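Local coordinates for protein galactose mutarotase related enzyme (Lactobacillus casei, PDB 3Q1N) that probably binds carbohydrate and may interconvert the anomers of an aldose sugar, at residues S89-Q97 / Y109-L117; D119-T127 / K285-L293. All coordinates share one frame; numbering follows the deposited sequence.

Contact 1: S89-Q97 / Y109-L117; sequences SAVTFTQHQ and YTLAVTYML. With EDO (1,2-ethanediol), chain T.
Ser89 opens the ladder by accepting the amide of Leu117, and from there to Gln97 the strands 90-96 and 109-117 run antiparallel, neighbours near one end of the large sheet of a galactose mutarotase-like beta-sandwich, with strand 82-84 beyond 90-96. Ala90 follows, its CB against CG of the selenomethionine Met116 in the conformer modelled here. Val91 pairs with Tyr115 through two backbone bonds and turns inward. On the outer face, Thr92 and Thr114 bring their hydroxyls together, OG1 to OG1 at 2.6 Å, either one able to donate, though the position of the Thr114 hydroxyl is less certain. Phe93, bonded both ways to Val113, faces the interior, and its CD2 comes to the edge of the Tyr115 ring, in that ring's plane, 3.6 Å from Tyr115 CE2. The two rings meet rim to rim with planes 80° apart, neither covering the other; Ile14 packs against both, and Tyr115 OH is bonded to Ala19 O. Thr94 returns to the outer face, where its CG2 and Thr110 CG2 press together at 3.5 Å, tighter than usual. Gln95 brings an amide into the buried face. Swung away from its own backbone N (chi1 -174°) and extended beyond CG, the side chain carries OE1 to the edge of the Tyr109 ring, where Tyr109 OH donates to it at 2.7 Å from above the amide plane; NE2 is bonded to Ala76 O. His96 ND1 makes a weak bond to Tyr109 O. Gln97 folds back at chi2 (-64°), and its OE1 accepts Tyr109 N at 3.0 Å, while its backbone N sits over one face of the tyrosine ring. Tyr109 is thus held by its hydroxyl, its amide and a ring face, and both polar ends of the buried Gln95 amide are satisfied, which probably fixes the rotation of that amide.

Contact 2: D119-T127 / K285-L293; sequences DGGLSVHYT and KQLALKVEL. With EDO (1,2-ethanediol), chain T.
Val124 and Leu289 stand side by side on the inner face of a beta-sandwich sheet, where strands 121-127 and 285-293 are antiparallel neighbours far apart in sequence. Leu289 has the unusual rotamer here: its CG sits between the backbone N and the carbonyl carbon (chi1 60°), and this turns the two methyls toward the opposite strand. CD1 lies 3.7 Å from Val124 CG2, while CD2 reaches the edge of the Tyr126 ring, 3.8 Å from CE1, with the two side chains set obliquely. Phe142 and Phe236 touch both Tyr126 and Leu289, extending this hydrophobic cluster. An alanine in place of Leu289 would remove both methyls and is likely to open a gap beside Val124 and take one methyl contact from the edge of the Tyr126 ring. On the other face the arrangement is different in kind. In one of its two conformers the His125 ring has Ala288 CB over one face, a CH-pi contact 3.9 Å from the ring centroid, and Thr127 and Gln286 run alongside each other, pointing the same way. At Gly121 a CB would be jammed against the Gly120 carbonyl by the backbone angles and, pointing at the other strand, would also run into Val291 O; Leu293 CG rests 3.8 Å from Gly121 CA. Beyond it, a water lies 2.7 Å from Leu293 O and 3.2 Å from Gly120 O, with more acceptors around it than it has protons.

Overall arrangement
Contacts 1 and 2 show how one sheet is built from a local and a distant pairing. Strands 109-118 and 121-130 are consecutive in the chain and adjacent in the sheet, so the order 90-96, 109-118, 121-130, 284-293 runs unbroken, with the contact centres about 12 Å apart. Probable hydrogen bonds join them, Met116 O to Ser123 N at 2.7 Å and Ala112 O to Thr127 N at 2.8 Å. On the inner face Leu117 CD2 packs 3.7 Å from Leu122 CD1. On the outer face one ethanediol, probably from the crystallisation liquor, touches both contacts, bonded to Thr127 OG1; it does not by itself identify a sugar site.

Contact 1: S89-Q97 / Y109-L117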
loop_
_atom_site.group_PDB
_atom_site.type_symbol
_atom_site.label_atom_id
_atom_site.label_comp_id
_atom_site.label_asym_id
_atom_site.label_seq_id
_atom_site.Cartn_x
_atom_site.Cartn_y
_atom_site.Cartn_z
ATOM N N SER A 89 3.583 -3.043 22.861
ATOM C CA SER A 89 4.124 -2.335 21.722
ATOM C C SER A 89 4.070 -3.118 20.406
ATOM O O SER A 89 4.531 -2.620 19.377
ATOM C CB SER A 89 5.559 -1.917 22.048
ATOM O OG SER A 89 6.282 -3.037 22.536
ATOM N N ALA A 90 3.490 -4.324 20.405
ATOM C CA ALA A 90 3.435 -5.144 19.182
ATOM C C ALA A 90 2.197 -6.032 19.195
ATOM O O ALA A 90 1.674 -6.393 20.268
ATOM C CB ALA A 90 4.709 -6.054 18.971
ATOM N N VAL A 91 1.794 -6.441 17.992
ATOM C CA VAL A 91 0.659 -7.324 17.855
ATOM C C VAL A 91 0.688 -7.994 16.510
ATOM O O VAL A 91 1.188 -7.411 15.543
ATOM C CB VAL A 91 -0.675 -6.574 18.049
ATOM C CG1 VAL A 91 -0.846 -5.472 17.000
ATOM C CG2 VAL A 91 -1.886 -7.563 17.982
ATOM N N THR A 92 0.125 -9.208 16.434
ATOM C CA THR A 92 0.108 -9.981 15.193
ATOM C C THR A 92 -1.342 -10.273 14.817
ATOM O O THR A 92 -2.180 -10.616 15.687
ATOM C CB THR A 92 0.934 -11.310 15.302
ATOM O OG1 THR A 92 2.311 -11.002 15.522
ATOM C CG2 THR A 92 0.841 -12.150 14.035
ATOM N N PHE A 93 -1.637 -10.061 13.532
ATOM C CA PHE A 93 -2.943 -10.326 12.946
ATOM C C PHE A 93 -2.836 -11.405 11.883
ATOM O O PHE A 93 -1.950 -11.360 11.042
ATOM C CB PHE A 93 -3.465 -9.056 12.261
ATOM C CG PHE A 93 -3.853 -7.955 13.201
ATOM C CD1 PHE A 93 -5.121 -7.909 13.746
ATOM C CD2 PHE A 93 -2.967 -6.925 13.501
ATOM C CE1 PHE A 93 -5.537 -6.875 14.596
ATOM C CE2 PHE A 93 -3.342 -5.876 14.373
ATOM C CZ PHE A 93 -4.631 -5.838 14.935
ATOM N N THR A 94 -3.769 -12.345 11.859
ATOM C CA THR A 94 -3.701 -13.452 10.938
ATOM C C THR A 94 -5.057 -13.718 10.312
ATOM O O THR A 94 -6.063 -13.803 10.989
ATOM C CB THR A 94 -3.238 -14.755 11.649
ATOM O OG1 THR A 94 -1.985 -14.534 12.316
ATOM C CG2 THR A 94 -3.007 -15.901 10.612
ATOM N N GLN A 95 -5.056 -13.784 8.978
ATOM C CA GLN A 95 -6.250 -14.153 8.190
ATOM C C GLN A 95 -5.988 -15.423 7.374
ATOM O O GLN A 95 -4.903 -15.633 6.844
ATOM C CB GLN A 95 -6.610 -13.005 7.268
ATOM C CG GLN A 95 -7.908 -13.212 6.512
ATOM C CD GLN A 95 -8.185 -12.083 5.558
ATOM O OE1 GLN A 95 -7.769 -12.174 4.376
ATOM N NE2 GLN A 95 -8.856 -11.022 6.011
ATOM N N HIS A 96 -7.023 -16.238 7.233
ATOM C CA HIS A 96 -7.031 -17.388 6.346
ATOM C C HIS A 96 -8.213 -17.223 5.385
ATOM O O HIS A 96 -9.087 -16.345 5.567
ATOM C CB HIS A 96 -7.261 -18.663 7.180
ATOM C CG HIS A 96 -6.183 -18.963 8.177
ATOM N ND1 HIS A 96 -5.054 -19.695 7.854
ATOM C CD2 HIS A 96 -6.062 -18.650 9.491
ATOM C CE1 HIS A 96 -4.284 -19.815 8.937
ATOM N NE2 HIS A 96 -4.846 -19.147 9.925
ATOM N N GLN A 97 -8.250 -18.071 4.363
ATOM C CA GLN A 97 -9.350 -18.140 3.445
ATOM C C GLN A 97 -10.675 -18.437 4.151
ATOM O O GLN A 97 -10.707 -18.978 5.255
ATOM C CB GLN A 97 -9.086 -19.203 2.362
ATOM C CG GLN A 97 -9.277 -20.663 2.788
ATOM C CD GLN A 97 -8.336 -21.166 3.855
ATOM O OE1 GLN A 97 -7.204 -20.728 3.951
ATOM N NE2 GLN A 97 -8.772 -22.184 4.606
ATOM N N TYR A 109 -4.840 -20.089 2.180
ATOM C CA TYR A 109 -3.728 -19.193 2.452
ATOM C C TYR A 109 -3.682 -18.764 3.882
ATOM O O TYR A 109 -4.705 -18.807 4.600
ATOM C CB TYR A 109 -3.773 -17.947 1.524
ATOM C CG TYR A 109 -4.908 -16.958 1.837
ATOM C CD1 TYR A 109 -4.770 -15.991 2.860
ATOM C CD2 TYR A 109 -6.135 -17.022 1.155
ATOM C CE1 TYR A 109 -5.793 -15.122 3.130
ATOM C CE2 TYR A 109 -7.169 -16.164 1.443
ATOM C CZ TYR A 109 -7.007 -15.209 2.422
ATOM O OH TYR A 109 -8.051 -14.330 2.734
ATOM N N THR A 110 -2.510 -18.273 4.266
ATOM C CA THR A 110 -2.380 -17.512 5.507
ATOM C C THR A 110 -1.744 -16.174 5.166
ATOM O O THR A 110 -0.785 -16.118 4.417
ATOM C CB THR A 110 -1.538 -18.209 6.558
ATOM O OG1 THR A 110 -2.077 -19.497 6.857
ATOM C CG2 THR A 110 -1.501 -17.384 7.869
ATOM N N LEU A 111 -2.335 -15.085 5.682
ATOM C CA LEU A 111 -1.749 -13.782 5.577
ATOM C C LEU A 111 -1.556 -13.279 6.979
ATOM O O LEU A 111 -2.522 -13.052 7.696
ATOM C CB LEU A 111 -2.653 -12.833 4.759
ATOM C CG LEU A 111 -2.241 -11.381 4.689
ATOM C CD1 LEU A 111 -0.813 -11.256 4.091
ATOM C CD2 LEU A 111 -3.294 -10.578 3.864
ATOM N N ALA A 112 -0.295 -13.104 7.371
ATOM C CA ALA A 112 0.022 -12.703 8.725
ATOM C C ALA A 112 0.741 -11.373 8.674
ATOM O O ALA A 112 1.589 -11.140 7.817
ATOM C CB ALA A 112 0.836 -13.763 9.486
ATOM N N VAL A 113 0.352 -10.479 9.585
ATOM C CA VAL A 113 0.921 -9.143 9.660
ATOM C C VAL A 113 1.273 -8.834 11.123
ATOM O O VAL A 113 0.398 -8.931 11.987
ATOM C CB VAL A 113 -0.127 -8.112 9.124
ATOM C CG1 VAL A 113 0.473 -6.720 8.968
ATOM C CG2 VAL A 113 -0.766 -8.621 7.811
ATOM N N THR A 114 2.517 -8.442 11.402
ATOM C CA THR A 114 2.942 -8.092 12.736
ATOM C C THR A 114 3.323 -6.623 12.744
ATOM O O THR A 114 4.084 -6.193 11.872
ATOM C CB THR A 114 4.113 -8.986 13.224
ATOM O OG1 THR A 114 3.631 -10.329 13.359
ATOM C CG2 THR A 114 4.660 -8.486 14.600
ATOM N N TYR A 115 2.716 -5.870 13.678
ATOM C CA TYR A 115 2.993 -4.446 13.839
ATOM C C TYR A 115 3.818 -4.276 15.093
ATOM O O TYR A 115 3.490 -4.866 16.109
ATOM C CB TYR A 115 1.716 -3.648 13.982
ATOM C CG TYR A 115 0.818 -3.658 12.767
ATOM C CD1 TYR A 115 1.025 -2.755 11.736
ATOM C CD2 TYR A 115 -0.226 -4.563 12.664
ATOM C CE1 TYR A 115 0.192 -2.723 10.634
ATOM C CE2 TYR A 115 -1.050 -4.559 11.529
ATOM C CZ TYR A 115 -0.818 -3.639 10.531
ATOM O OH TYR A 115 -1.595 -3.603 9.391
HETATM N N MSE A 116 4.848 -3.436 15.045
HETATM C CA MSE A 116 5.598 -3.121 16.242
HETATM C C MSE A 116 6.069 -1.666 16.209
HETATM O O MSE A 116 6.638 -1.208 15.204
HETATM C CB MSE A 116 6.798 -4.071 16.371
HETATM C CG MSE A 116 7.524 -3.914 17.687
HETATM SE SE MSE A 116 9.117 -5.001 17.806
HETATM C CE MSE A 116 9.342 -5.737 16.043
ATOM N N LEU A 117 5.801 -0.948 17.305
ATOM C CA LEU A 117 6.304 0.408 17.485
ATOM C C LEU A 117 7.678 0.353 18.148
ATOM O O LEU A 117 7.924 -0.464 19.062
ATOM C CB LEU A 117 5.375 1.257 18.339
ATOM C CG LEU A 117 4.074 1.666 17.670
ATOM C CD1 LEU A 117 3.063 2.187 18.727
ATOM C CD2 LEU A 117 4.359 2.647 16.431
HETATM C C1 EDO T . 3.288 -11.739 10.937
HETATM O O1 EDO T . 3.920 -12.555 11.876
HETATM C C2 EDO T . 4.011 -11.841 9.596
HETATM O O2 EDO T . 5.387 -11.605 9.612
#

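Contact 2: D119-T127 / K285-L293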
loop_
_atom_site.group_PDB
_atom_site.type_symbol
_atom_site.label_atom_id
_atom_site.label_comp_id
_atom_site.label_asym_id
_atom_site.label_seq_id
_atom_site.Cartn_x
_atom_site.Cartn_y
_atom_site.Cartn_z
ATOM N N ASP A 119 11.429 3.186 18.733
ATOM C CA ASP A 119 11.779 4.609 18.774
ATOM C C ASP A 119 11.692 5.306 17.410
ATOM O O ASP A 119 11.491 6.506 17.311
ATOM C CB ASP A 119 13.207 4.798 19.292
ATOM C CG ASP A 119 13.304 4.679 20.783
ATOM O OD1 ASP A 119 12.258 4.668 21.455
ATOM O OD2 ASP A 119 14.467 4.596 21.279
ATOM N N GLY A 120 11.917 4.555 16.344
ATOM C CA GLY A 120 11.949 5.117 15.005
ATOM C C GLY A 120 10.584 5.318 14.376
ATOM O O GLY A 120 10.451 6.136 13.455
ATOM N N GLY A 121 9.598 4.550 14.840
ATOM C CA GLY A 121 8.278 4.517 14.225
ATOM C C GLY A 121 7.640 3.145 14.241
ATOM O O GLY A 121 7.725 2.418 15.251
ATOM N N LEU A 122 7.009 2.771 13.112
ATOM C CA LEU A 122 6.182 1.568 13.068
ATOM C C LEU A 122 6.810 0.584 12.110
ATOM O O LEU A 122 7.015 0.931 10.938
ATOM C CB LEU A 122 4.789 1.901 12.540
ATOM C CG LEU A 122 3.815 0.734 12.391
ATOM C CD1 LEU A 122 3.392 0.195 13.784
ATOM C CD2 LEU A 122 2.624 1.156 11.512
ATOM N N SER A 123 7.153 -0.602 12.589
ATOM C CA SER A 123 7.658 -1.691 11.729
ATOM C C SER A 123 6.445 -2.588 11.391
ATOM O O SER A 123 5.563 -2.765 12.234
ATOM C CB SER A 123 8.730 -2.473 12.489
ATOM O OG SER A 123 9.861 -1.662 12.826
ATOM N N VAL A 124 6.380 -3.100 10.175
ATOM C CA VAL A 124 5.311 -3.983 9.754
ATOM C C VAL A 124 5.997 -5.136 9.010
ATOM O O VAL A 124 6.810 -4.893 8.109
ATOM C CB VAL A 124 4.310 -3.305 8.811
ATOM C CG1 VAL A 124 3.081 -4.186 8.621
ATOM C CG2 VAL A 124 3.883 -1.893 9.325
ATOM N N HIS A 125 5.689 -6.372 9.403
ATOM C CA HIS A 125 6.230 -7.556 8.747
ATOM C C HIS A 125 5.046 -8.369 8.213
ATOM O O HIS A 125 4.083 -8.617 8.954
ATOM C CB HIS A 125 7.080 -8.397 9.734
ATOM C CG HIS A 125 8.439 -7.818 10.039
ATOM N ND1 HIS A 125 8.630 -6.753 10.901
ATOM C CD2 HIS A 125 9.678 -8.169 9.604
ATOM C CE1 HIS A 125 9.915 -6.449 10.950
ATOM N NE2 HIS A 125 10.579 -7.313 10.201
ATOM N N TYR A 126 5.101 -8.743 6.940
ATOM C CA TYR A 126 4.052 -9.545 6.292
ATOM C C TYR A 126 4.583 -10.929 5.983
ATOM O O TYR A 126 5.749 -11.035 5.572
ATOM C CB TYR A 126 3.636 -8.929 4.983
ATOM C CG TYR A 126 3.144 -7.524 5.084
ATOM C CD1 TYR A 126 4.057 -6.455 5.005
ATOM C CD2 TYR A 126 1.801 -7.250 5.307
ATOM C CE1 TYR A 126 3.637 -5.149 5.113
ATOM C CE2 TYR A 126 1.357 -5.911 5.398
ATOM C CZ TYR A 126 2.280 -4.892 5.322
ATOM O OH TYR A 126 1.847 -3.588 5.415
ATOM N N THR A 127 3.747 -11.961 6.148
ATOM C CA THR A 127 4.079 -13.299 5.661
ATOM C C THR A 127 2.857 -13.834 4.945
ATOM O O THR A 127 1.769 -13.907 5.548
ATOM C CB THR A 127 4.425 -14.292 6.801
ATOM O OG1 THR A 127 5.523 -13.777 7.601
ATOM C CG2 THR A 127 4.808 -15.640 6.229
ATOM N N LYS A 285 6.223 -16.185 1.360
ATOM C CA LYS A 285 7.004 -14.972 1.053
ATOM C C LYS A 285 6.906 -14.062 2.245
ATOM O O LYS A 285 5.805 -13.786 2.707
ATOM C CB LYS A 285 6.401 -14.226 -0.140
ATOM C CG LYS A 285 7.190 -12.998 -0.594
ATOM C CD LYS A 285 8.529 -13.393 -1.163
ATOM C CE LYS A 285 9.462 -12.208 -1.329
ATOM N NZ LYS A 285 10.622 -12.733 -2.150
ATOM N N GLN A 286 8.047 -13.500 2.644
ATOM C CA GLN A 286 8.061 -12.527 3.724
ATOM C C GLN A 286 8.523 -11.166 3.194
ATOM O O GLN A 286 9.496 -11.105 2.406
ATOM C CB GLN A 286 8.961 -13.001 4.864
ATOM C CG GLN A 286 8.380 -14.230 5.551
ATOM C CD GLN A 286 9.226 -14.799 6.648
ATOM O OE1 GLN A 286 9.747 -14.061 7.512
ATOM N NE2 GLN A 286 9.343 -16.118 6.665
ATOM N N LEU A 287 7.852 -10.107 3.637
ATOM C CA LEU A 287 8.152 -8.730 3.257
ATOM C C LEU A 287 8.147 -7.883 4.522
ATOM O O LEU A 287 7.300 -8.106 5.389
ATOM C CB LEU A 287 7.086 -8.205 2.301
ATOM C CG LEU A 287 6.893 -8.950 0.973
ATOM C CD1 LEU A 287 5.638 -8.484 0.257
ATOM C CD2 LEU A 287 8.123 -8.750 0.081
ATOM N N ALA A 288 9.071 -6.937 4.625
ATOM C CA ALA A 288 9.091 -6.024 5.765
ATOM C C ALA A 288 9.087 -4.596 5.276
ATOM O O ALA A 288 9.551 -4.309 4.179
ATOM C CB ALA A 288 10.295 -6.272 6.634
ATOM N N LEU A 289 8.532 -3.700 6.082
ATOM C CA LEU A 289 8.713 -2.254 5.880
ATOM C C LEU A 289 8.800 -1.537 7.225
ATOM O O LEU A 289 8.456 -2.106 8.270
ATOM C CB LEU A 289 7.589 -1.646 5.031
ATOM C CG LEU A 289 6.123 -1.697 5.473
ATOM C CD1 LEU A 289 5.756 -0.541 6.393
ATOM C CD2 LEU A 289 5.180 -1.739 4.247
ATOM N N LYS A 290 9.260 -0.284 7.187
ATOM C CA LYS A 290 9.166 0.600 8.333
ATOM C C LYS A 290 8.597 1.936 7.887
ATOM O O LYS A 290 8.878 2.402 6.776
ATOM C CB LYS A 290 10.524 0.844 8.993
ATOM C CG LYS A 290 11.288 -0.426 9.422
ATOM C CD LYS A 290 12.614 -0.085 10.169
ATOM C CE LYS A 290 13.318 -1.386 10.591
ATOM N NZ LYS A 290 14.603 -1.102 11.328
ATOM N N VAL A 291 7.784 2.519 8.755
ATOM C CA VAL A 291 7.316 3.901 8.586
ATOM C C VAL A 291 8.098 4.682 9.653
ATOM O O VAL A 291 7.827 4.539 10.839
ATOM C CB VAL A 291 5.807 4.021 8.797
ATOM C CG1 VAL A 291 5.336 5.457 8.444
ATOM C CG2 VAL A 291 5.040 2.964 7.946
ATOM N N GLU A 292 9.118 5.411 9.253
ATOM C CA GLU A 292 9.854 6.259 10.190
ATOM C C GLU A 292 9.038 7.515 10.454
ATOM O O GLU A 292 8.561 8.170 9.510
ATOM C CB GLU A 292 11.213 6.661 9.671
ATOM C CG GLU A 292 12.074 5.517 9.118
ATOM C CD GLU A 292 13.442 5.989 8.633
ATOM O OE1 GLU A 292 13.848 7.147 8.886
ATOM O OE2 GLU A 292 14.126 5.181 7.983
ATOM N N LEU A 293 8.838 7.821 11.737
ATOM C CA LEU A 293 7.926 8.880 12.157
ATOM C C LEU A 293 8.755 10.068 12.658
ATOM O O LEU A 293 9.328 9.991 13.742
ATOM C CB LEU A 293 7.007 8.334 13.235
ATOM C CG LEU A 293 6.076 7.216 12.762
ATOM C CD1 LEU A 293 5.207 6.771 13.952
ATOM C CD2 LEU A 293 5.202 7.691 11.513
HETATM C C1 EDO T . 3.288 -11.739 10.937
HETATM O O1 EDO T . 3.920 -12.555 11.876
HETATM C C2 EDO T . 4.011 -11.841 9.596
HETATM O O2 EDO T . 5.387 -11.605 9.612
HETATM O O HOH W 1 11.428 8.795 15.016
#